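Local coordinates for pfam DUF1093 family protein (Bacillus subtilis, PDB 3NPP), which is of unknown function, belongs to the DUF1093 family and probably carries a signal sequence, so it may act outside the cytoplasm, at residues 44-49 with 58-63. Numbering follows the deposited sequence.
Sequences VTFFAG and LKVKAK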
loop_
_atom_site.group_PDB
_atom_site.type_symbol
_atom_site.label_atom_id
_atom_site.label_comp_id
_atom_site.label_asym_id
_atom_site.label_seq_id
_atom_site.Cartn_x
_atom_site.Cartn_y
_atom_site.Cartn_z
ATOM N N VAL A 44 14.010 -0.666 7.391
ATOM C CA VAL A 44 13.409 -0.093 6.203
ATOM C C VAL A 44 14.428 -0.105 5.048
ATOM O O VAL A 44 15.575 0.267 5.235
ATOM C CB VAL A 44 12.843 1.326 6.501
ATOM C CG1 VAL A 44 13.920 2.285 7.035
ATOM C CG2 VAL A 44 12.133 1.885 5.279
ATOM N N THR A 45 13.991 -0.592 3.894
ATOM C CA THR A 45 14.692 -0.499 2.637
ATOM C C THR A 45 13.957 0.512 1.772
ATOM O O THR A 45 12.770 0.385 1.578
ATOM C CB THR A 45 14.703 -1.843 1.943
ATOM O OG1 THR A 45 15.521 -2.722 2.698
ATOM C CG2 THR A 45 15.238 -1.755 0.510
ATOM N N PHE A 46 14.671 1.511 1.269
ATOM C CA PHE A 46 14.099 2.527 0.448
ATOM C C PHE A 46 15.139 3.042 -0.541
ATOM O O PHE A 46 16.353 2.773 -0.389
ATOM C CB PHE A 46 13.559 3.650 1.311
ATOM C CG PHE A 46 14.625 4.391 2.104
ATOM C CD1 PHE A 46 15.071 3.901 3.320
ATOM C CD2 PHE A 46 15.171 5.574 1.621
ATOM C CE1 PHE A 46 16.018 4.578 4.030
ATOM C CE2 PHE A 46 16.141 6.249 2.323
ATOM C CZ PHE A 46 16.560 5.774 3.516
ATOM N N PHE A 47 14.668 3.779 -1.543
ATOM C CA PHE A 47 15.531 4.277 -2.626
ATOM C C PHE A 47 15.372 5.782 -2.759
ATOM O O PHE A 47 14.271 6.291 -2.604
ATOM C CB PHE A 47 15.187 3.611 -3.954
ATOM C CG PHE A 47 15.432 2.144 -3.971
ATOM C CD1 PHE A 47 14.513 1.268 -3.403
ATOM C CD2 PHE A 47 16.566 1.622 -4.572
ATOM C CE1 PHE A 47 14.732 -0.103 -3.407
ATOM C CE2 PHE A 47 16.788 0.257 -4.590
ATOM C CZ PHE A 47 15.862 -0.608 -4.005
ATOM N N ALA A 48 16.465 6.489 -3.035
ATOM C CA ALA A 48 16.407 7.908 -3.373
ATOM C C ALA A 48 17.011 8.097 -4.750
ATOM O O ALA A 48 17.871 7.325 -5.166
ATOM C CB ALA A 48 17.156 8.746 -2.312
ATOM N N GLY A 49 16.573 9.136 -5.455
ATOM C CA GLY A 49 17.110 9.497 -6.770
ATOM C C GLY A 49 18.435 10.233 -6.749
ATOM O O GLY A 49 18.892 10.684 -7.808
ATOM N N LEU A 58 16.078 11.061 8.171
ATOM C CA LEU A 58 15.046 10.863 7.157
ATOM C C LEU A 58 13.790 10.305 7.809
ATOM O O LEU A 58 13.883 9.551 8.783
ATOM C CB LEU A 58 15.533 9.891 6.066
ATOM C CG LEU A 58 15.744 10.465 4.659
ATOM C CD1 LEU A 58 16.926 11.496 4.647
ATOM C CD2 LEU A 58 15.991 9.331 3.648
ATOM N N LYS A 59 12.637 10.715 7.281
ATOM C CA LYS A 59 11.349 10.107 7.563
ATOM C C LYS A 59 10.906 9.326 6.281
ATOM O O LYS A 59 10.764 9.917 5.215
ATOM C CB LYS A 59 10.335 11.210 7.911
ATOM C CG LYS A 59 8.896 10.718 8.197
ATOM C CD LYS A 59 7.919 11.896 8.490
ATOM C CE LYS A 59 7.619 12.774 7.212
ATOM N NZ LYS A 59 7.088 12.215 5.749
ATOM N N VAL A 60 10.661 8.022 6.420
ATOM C CA VAL A 60 10.194 7.176 5.315
ATOM C C VAL A 60 8.750 6.771 5.606
ATOM O O VAL A 60 8.489 6.080 6.593
ATOM C CB VAL A 60 11.086 5.932 5.154
ATOM C CG1 VAL A 60 10.711 5.140 3.962
ATOM C CG2 VAL A 60 12.562 6.346 5.039
ATOM N N LYS A 61 7.822 7.177 4.732
ATOM C CA LYS A 61 6.394 6.963 4.947
ATOM C C LYS A 61 5.994 5.667 4.265
ATOM O O LYS A 61 6.377 5.424 3.098
ATOM C CB LYS A 61 5.608 8.123 4.388
ATOM C CG LYS A 61 4.101 8.032 4.590
ATOM C CD LYS A 61 3.378 9.240 4.081
ATOM C CE LYS A 61 3.294 9.300 2.563
ATOM N NZ LYS A 61 2.748 10.612 2.096
ATOM N N ALA A 62 5.222 4.847 4.984
ATOM C CA ALA A 62 4.788 3.561 4.520
ATOM C C ALA A 62 3.300 3.441 4.697
ATOM O O ALA A 62 2.708 4.099 5.556
ATOM C CB ALA A 62 5.508 2.443 5.276
ATOM N N LYS A 63 2.688 2.639 3.836
ATOM C CA LYS A 63 1.297 2.182 3.987
ATOM C C LYS A 63 1.380 0.684 4.071
ATOM O O LYS A 63 1.933 0.051 3.160
ATOM C CB LYS A 63 0.450 2.573 2.775
ATOM C CG LYS A 63 0.531 4.020 2.368
ATOM C CD LYS A 63 -0.022 4.989 3.389
ATOM C CE LYS A 63 0.244 6.456 2.946
ATOM N NZ LYS A 63 -0.427 6.764 1.618
#
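V60 sets one methyl over the ring of F46 and turns the other to V44, so the two branches at its CB meet two neighbours on strand 41-48, a task suited to a beta-branched residue. Its CG2 lies 4.0 Å from the centroid of the F46 ring and 13° off the ring normal, a CH-pi contact displaced somewhat toward the CD1–CE1 rim. CG1, anti to the backbone N of V60 (chi1 -174°), meets CG2 of V44 at 3.8 Å. L58, a longer side chain, reaches another part of the same ring: its CD2 comes obliquely to within 3.4 Å of CE2 of F46. Strand 41-48 is outermost, within this chain, in one three-stranded antiparallel sheet and strand 57-63 is the middle of another; their segments cross at 105°, with axes 9.2 Å apart, in an orthogonal packing of two sheets whose apolar faces meet near the centre of the chain. No hydrogen bond joins the segments, and the broad, flat phenyl presents a face to V60 while its CE2–CZ side takes the L58 methyl. I16 and L52 touch both F46 and L58, while V67 packs on V44 and V60. Beyond V44 the sheet continues into the second subunit through a parallel ladder.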